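Local coordinates for protein NAD-dependent aldehyde dehydrogenase (Burkholderia multivorans, PDB 5UJU) that probably catalyses the NAD-dependent oxidation of aldehydes to carboxylic acids, with L-glutamate gamma-semialdehyde a possible substrate, at residues A[80-86]-A[142-148]; A[213-217]-A[346-350]. One frame throughout, in Å; residues are numbered along the deposited sequence.

Interaction 1: A[80-86]-A[142-148]; sequences ERSPYGV and MHTTGQA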
loop_
_atom_site.group_PDB
_atom_site.type_symbol
_atom_site.label_atom_id
_atom_site.label_comp_id
_atom_site.label_asym_id
_atom_site.label_seq_id
_atom_site.Cartn_x
_atom_site.Cartn_y
_atom_site.Cartn_z
ATOM N N GLU A 80 13.407 -10.362 -31.261
ATOM C CA GLU A 80 12.980 -8.991 -31.527
ATOM C C GLU A 80 13.083 -8.656 -33.013
ATOM O O GLU A 80 14.021 -9.071 -33.698
ATOM C CB GLU A 80 13.827 -7.991 -30.743
ATOM C CG GLU A 80 13.705 -8.053 -29.237
ATOM C CD GLU A 80 14.911 -7.386 -28.573
ATOM O OE1 GLU A 80 16.043 -7.876 -28.771
ATOM O OE2 GLU A 80 14.736 -6.362 -27.883
ATOM N N ARG A 81 12.113 -7.874 -33.499
ATOM C CA ARG A 81 12.087 -7.363 -34.865
ATOM C C ARG A 81 11.871 -5.859 -34.827
ATOM O O ARG A 81 11.061 -5.364 -34.045
ATOM C CB ARG A 81 10.971 -8.024 -35.685
ATOM C CG ARG A 81 10.960 -9.540 -35.593
ATOM C CD ARG A 81 12.005 -10.162 -36.514
ATOM N NE ARG A 81 12.070 -11.617 -36.369
ATOM C CZ ARG A 81 13.079 -12.272 -35.794
ATOM N NH1 ARG A 81 14.131 -11.610 -35.320
ATOM N NH2 ARG A 81 13.045 -13.593 -35.700
ATOM N N SER A 82 12.582 -5.139 -35.676
ATOM C CA SER A 82 12.450 -3.689 -35.718
ATOM C C SER A 82 11.205 -3.289 -36.510
ATOM O O SER A 82 11.046 -3.716 -37.657
ATOM C CB SER A 82 13.670 -3.073 -36.372
ATOM O OG SER A 82 13.442 -1.705 -36.651
ATOM N N PRO A 83 10.315 -2.461 -35.950
ATOM C CA PRO A 83 9.197 -1.951 -36.765
ATOM C C PRO A 83 9.658 -1.158 -37.972
ATOM O O PRO A 83 8.868 -0.960 -38.903
ATOM C CB PRO A 83 8.402 -1.084 -35.774
ATOM C CG PRO A 83 8.693 -1.706 -34.431
ATOM C CD PRO A 83 10.159 -2.105 -34.526
ATOM N N TYR A 84 10.917 -0.723 -38.002
ATOM C CA TYR A 84 11.461 -0.022 -39.151
ATOM C C TYR A 84 12.072 -0.957 -40.188
ATOM O O TYR A 84 12.537 -0.487 -41.234
ATOM C CB TYR A 84 12.474 1.026 -38.684
ATOM C CG TYR A 84 11.788 2.184 -37.990
ATOM C CD1 TYR A 84 11.160 3.178 -38.733
ATOM C CD2 TYR A 84 11.715 2.261 -36.598
ATOM C CE1 TYR A 84 10.514 4.235 -38.118
ATOM C CE2 TYR A 84 11.062 3.336 -35.965
ATOM C CZ TYR A 84 10.458 4.310 -36.743
ATOM O OH TYR A 84 9.802 5.379 -36.166
ATOM N N GLY A 85 12.041 -2.264 -39.951
ATOM C CA GLY A 85 12.492 -3.212 -40.947
ATOM C C GLY A 85 13.980 -3.476 -40.951
ATOM O O GLY A 85 14.457 -4.209 -41.823
ATOM N N VAL A 86 14.726 -2.906 -40.007
ATOM C CA VAL A 86 16.157 -3.160 -39.877
ATOM C C VAL A 86 16.362 -4.530 -39.240
ATOM O O VAL A 86 15.668 -4.893 -38.280
ATOM C CB VAL A 86 16.813 -2.045 -39.043
ATOM C CG1 VAL A 86 18.253 -2.404 -38.680
ATOM C CG2 VAL A 86 16.765 -0.732 -39.795
ATOM N N MET A 142 13.807 2.859 -30.384
ATOM C CA MET A 142 13.310 3.099 -31.734
ATOM C C MET A 142 13.135 1.791 -32.493
ATOM O O MET A 142 12.083 1.547 -33.091
ATOM C CB MET A 142 14.271 4.032 -32.476
ATOM C CG MET A 142 13.919 4.291 -33.938
ATOM S SD MET A 142 15.067 5.424 -34.745
ATOM C CE MET A 142 14.486 5.299 -36.437
ATOM N N HIS A 143 14.140 0.914 -32.447
ATOM C CA HIS A 143 14.093 -0.302 -33.244
ATOM C C HIS A 143 13.511 -1.488 -32.497
ATOM O O HIS A 143 13.640 -2.623 -32.962
ATOM C CB HIS A 143 15.479 -0.616 -33.809
ATOM C CG HIS A 143 15.896 0.356 -34.864
ATOM N ND1 HIS A 143 15.313 0.383 -36.114
ATOM C CD2 HIS A 143 16.777 1.386 -34.839
ATOM C CE1 HIS A 143 15.850 1.356 -36.827
ATOM N NE2 HIS A 143 16.738 1.983 -36.075
ATOM N N THR A 144 12.835 -1.256 -31.381
ATOM C CA THR A 144 11.953 -2.291 -30.860
ATOM C C THR A 144 10.509 -1.835 -30.781
ATOM O O THR A 144 9.612 -2.594 -31.150
ATOM C CB THR A 144 12.398 -2.781 -29.462
ATOM O OG1 THR A 144 12.562 -1.669 -28.575
ATOM C CG2 THR A 144 13.698 -3.537 -29.566
ATOM N N THR A 145 10.268 -0.607 -30.323
ATOM C CA THR A 145 8.912 -0.103 -30.134
ATOM C C THR A 145 8.346 0.582 -31.367
ATOM O O THR A 145 7.123 0.709 -31.475
ATOM C CB THR A 145 8.868 0.896 -28.975
ATOM O OG1 THR A 145 9.525 2.112 -29.371
ATOM C CG2 THR A 145 9.566 0.315 -27.752
ATOM N N GLY A 146 9.197 1.050 -32.273
ATOM C CA GLY A 146 8.750 1.798 -33.429
ATOM C C GLY A 146 8.608 3.287 -33.209
ATOM O O GLY A 146 8.174 3.997 -34.132
ATOM N N GLN A 147 8.942 3.785 -32.017
ATOM C CA GLN A 147 8.898 5.220 -31.780
ATOM C C GLN A 147 9.893 5.941 -32.680
ATOM O O GLN A 147 11.020 5.477 -32.885
ATOM C CB GLN A 147 9.192 5.532 -30.307
ATOM C CG GLN A 147 8.000 5.286 -29.405
ATOM C CD GLN A 147 8.324 5.343 -27.928
ATOM O OE1 GLN A 147 9.387 5.805 -27.519
ATOM N NE2 GLN A 147 7.385 4.897 -27.111
ATOM N N ALA A 148 9.459 7.070 -33.238
ATOM C CA ALA A 148 10.366 7.944 -33.968
ATOM C C ALA A 148 11.479 8.422 -33.039
ATOM O O ALA A 148 11.328 8.460 -31.815
ATOM C CB ALA A 148 9.616 9.147 -34.557
#
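Tyr-84 lays one face of its ring against the methyl end of Met-142, whose fully extended side chain carries CE to 4.0 Å from the Tyr-84 ring centroid, a CH-pi contact with SD set obliquely nearby. The same ring turns an edge toward the face of His-143 in an offset edge-to-face pair, centroids 5.7 Å apart and planes at 74°. His-143 is held by a hydrogen bond between its ND1 and Ser-82 OG (2.9 Å). That hydroxyl also accepts a hydrogen bond from the amide of Tyr-84, forming an ST turn within the type I beta turn from Ser-82 to Gly-85. Pro-83 fills the space beside the helix terminus, its CG 3.5 Å from Gly-146 N. Gly-146, the first residue past helix 134-145, has positive phi; a side chain here would collide with Pro-83 CB and with the preceding carbonyl. Phe-58 meets the His-143 ring and Phe-431 that of Tyr-84. The contact packs the loop between strands 76-77 and 92-93 on the C-terminal end of helix 134-145. The principle is plain: aromatic, thioether and proline surfaces supply most of the burial, while the Ser-82 to His-143 hydrogen bond adds directional specificity.

Interaction 2: A[213-217]-A[346-350]; sequences CCTFP and YSGQM. With NA (sodium ion), chain C.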
loop_
_atom_site.group_PDB
_atom_site.type_symbol
_atom_site.label_atom_id
_atom_site.label_comp_id
_atom_site.label_asym_id
_atom_site.label_seq_id
_atom_site.Cartn_x
_atom_site.Cartn_y
_atom_site.Cartn_z
ATOM N N CYS A 213 6.838 -3.896 -20.866
ATOM C CA CYS A 213 5.845 -3.451 -21.839
ATOM C C CYS A 213 6.489 -3.297 -23.222
ATOM O O CYS A 213 7.679 -2.981 -23.338
ATOM C CB CYS A 213 5.236 -2.122 -21.364
ATOM S SG CYS A 213 4.578 -1.026 -22.628
ATOM N N CYS A 214 5.706 -3.526 -24.283
ATOM C CA CYS A 214 6.297 -3.516 -25.624
ATOM C C CYS A 214 6.399 -2.119 -26.234
ATOM O O CYS A 214 7.159 -1.943 -27.193
ATOM C CB CYS A 214 5.530 -4.439 -26.578
ATOM S SG CYS A 214 3.901 -3.858 -27.090
ATOM N N THR A 215 5.669 -1.126 -25.709
ATOM C CA THR A 215 5.672 0.224 -26.271
ATOM C C THR A 215 6.540 1.203 -25.489
ATOM O O THR A 215 7.210 2.044 -26.093
ATOM C CB THR A 215 4.249 0.792 -26.313
ATOM O OG1 THR A 215 3.628 0.551 -25.047
ATOM C CG2 THR A 215 3.427 0.132 -27.421
ATOM N N PHE A 216 6.511 1.154 -24.161
ATOM C CA PHE A 216 7.308 2.056 -23.325
ATOM C C PHE A 216 8.105 1.234 -22.324
ATOM O O PHE A 216 7.878 1.310 -21.106
ATOM C CB PHE A 216 6.422 3.085 -22.621
ATOM C CG PHE A 216 5.854 4.130 -23.553
ATOM C CD1 PHE A 216 4.711 3.875 -24.294
ATOM C CD2 PHE A 216 6.479 5.363 -23.699
ATOM C CE1 PHE A 216 4.198 4.831 -25.160
ATOM C CE2 PHE A 216 5.965 6.333 -24.568
ATOM C CZ PHE A 216 4.828 6.057 -25.299
ATOM N N PRO A 217 9.099 0.478 -22.809
ATOM C CA PRO A 217 9.812 -0.451 -21.913
ATOM C C PRO A 217 10.508 0.241 -20.752
ATOM O O PRO A 217 10.410 -0.230 -19.607
ATOM C CB PRO A 217 10.806 -1.152 -22.857
ATOM C CG PRO A 217 11.005 -0.188 -24.000
ATOM C CD PRO A 217 9.658 0.491 -24.173
ATOM N N TYR A 346 2.985 8.938 -32.400
ATOM C CA TYR A 346 3.321 7.518 -32.283
ATOM C C TYR A 346 2.139 6.637 -32.715
ATOM O O TYR A 346 1.941 5.533 -32.203
ATOM C CB TYR A 346 3.796 7.205 -30.850
ATOM C CG TYR A 346 4.342 5.800 -30.596
ATOM C CD1 TYR A 346 4.962 5.060 -31.600
ATOM C CD2 TYR A 346 4.218 5.221 -29.338
ATOM C CE1 TYR A 346 5.449 3.767 -31.343
ATOM C CE2 TYR A 346 4.685 3.959 -29.080
ATOM C CZ TYR A 346 5.297 3.235 -30.077
ATOM O OH TYR A 346 5.750 1.978 -29.775
ATOM N N SER A 347 1.332 7.130 -33.663
ATOM C CA SER A 347 0.235 6.353 -34.248
ATOM C C SER A 347 -0.725 5.838 -33.180
ATOM O O SER A 347 -1.216 4.708 -33.253
ATOM C CB SER A 347 0.748 5.197 -35.111
ATOM O OG SER A 347 1.546 5.657 -36.191
ATOM N N GLY A 348 -1.019 6.689 -32.199
ATOM C CA GLY A 348 -1.973 6.354 -31.153
ATOM C C GLY A 348 -1.563 5.217 -30.251
ATOM O O GLY A 348 -2.408 4.680 -29.525
ATOM N N GLN A 349 -0.278 4.843 -30.256
ATOM C CA GLN A 349 0.230 3.736 -29.461
ATOM C C GLN A 349 0.725 4.180 -28.083
ATOM O O GLN A 349 1.519 3.469 -27.451
ATOM C CB GLN A 349 1.344 3.002 -30.226
ATOM C CG GLN A 349 0.855 2.352 -31.537
ATOM C CD GLN A 349 1.984 1.872 -32.446
ATOM O OE1 GLN A 349 2.101 0.676 -32.718
ATOM N NE2 GLN A 349 2.802 2.809 -32.945
ATOM N N MET A 350 0.260 5.321 -27.599
ATOM C CA MET A 350 0.553 5.762 -26.246
ATOM C C MET A 350 -0.616 5.386 -25.351
ATOM O O MET A 350 -1.776 5.450 -25.774
ATOM C CB MET A 350 0.796 7.267 -26.203
ATOM C CG MET A 350 1.823 7.692 -27.191
ATOM S SD MET A 350 2.083 9.456 -27.146
ATOM C CE MET A 350 2.949 9.616 -25.574
HETATM NA NA NA C . -5.131 4.797 -29.553
HETATM O O HOH W 1 1.355 2.241 -24.635
HETATM O O HOH W 2 -4.035 2.583 -28.792
HETATM O O HOH W 3 -7.406 3.775 -29.750
HETATM O O HOH W 4 -5.869 5.681 -27.219
HETATM O O HOH W 5 -6.324 6.912 -30.821
#
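Cys-213 opens the loop after strand 191-211; its SG accepts hydrogen bonds from the amides of Thr-215 and Phe-216, bending the chain so that both residues come up to residues 346-350. Thr-215 sets CG2 3.8 Å from Tyr-346 OH, which bonds to Thr-145 O, and 3.8 Å from Gln-349 O; its OG1 shares water 1 with that carbonyl. Phe-216 follows with CE1 4.0 Å from Tyr-346 CE2 and CZ 3.9 Å from Met-350 CG. In residues 346-350, Gln-349 donates both N and NE2 to Tyr-346 O (3.0 Å each), closing a tight turn, and its OE1 bonds to Gln-402 N. Gly-348 O, four waters and Gly-458 O coordinate the sodium ion. In this family the nucleophilic cysteine directly follows such a Gly-Gln-x sequence, so the loop probably leads into the active site. The contact joins the loop between strand 191-211, in the sheet that probably belongs to the nucleotide-binding domain, and helix 217-230 to the one between helix 332-344 and strand 356-360 of the second sheet, with helix 149-156 packed alongside.

In the fold
Interactions 1 and 2, with centres about 11 Å apart, meet where helix 134-145 ends. Tyr-346 OH lies 2.5 Å from Thr-145 O, a probable hydrogen bond, and Gln-147 NE2 packs 3.0 Å from Thr-215 O, so Thr-145, the last helix residue, and Gln-147 beyond it between them touch both loops of interaction 2. A second route runs through one outside segment: Gln-402 hydrogen-bonds to Thr-144 and Gln-349, and Ala-400 to Gly-146 and Gln-349. The sodium ion belongs to interaction 2, held by Gly-348, while the Gln-147 side chain remains about 13 Å from it. Interaction 1 is thus structural packing next to the loop pair of interaction 2, which probably borders the catalytic site.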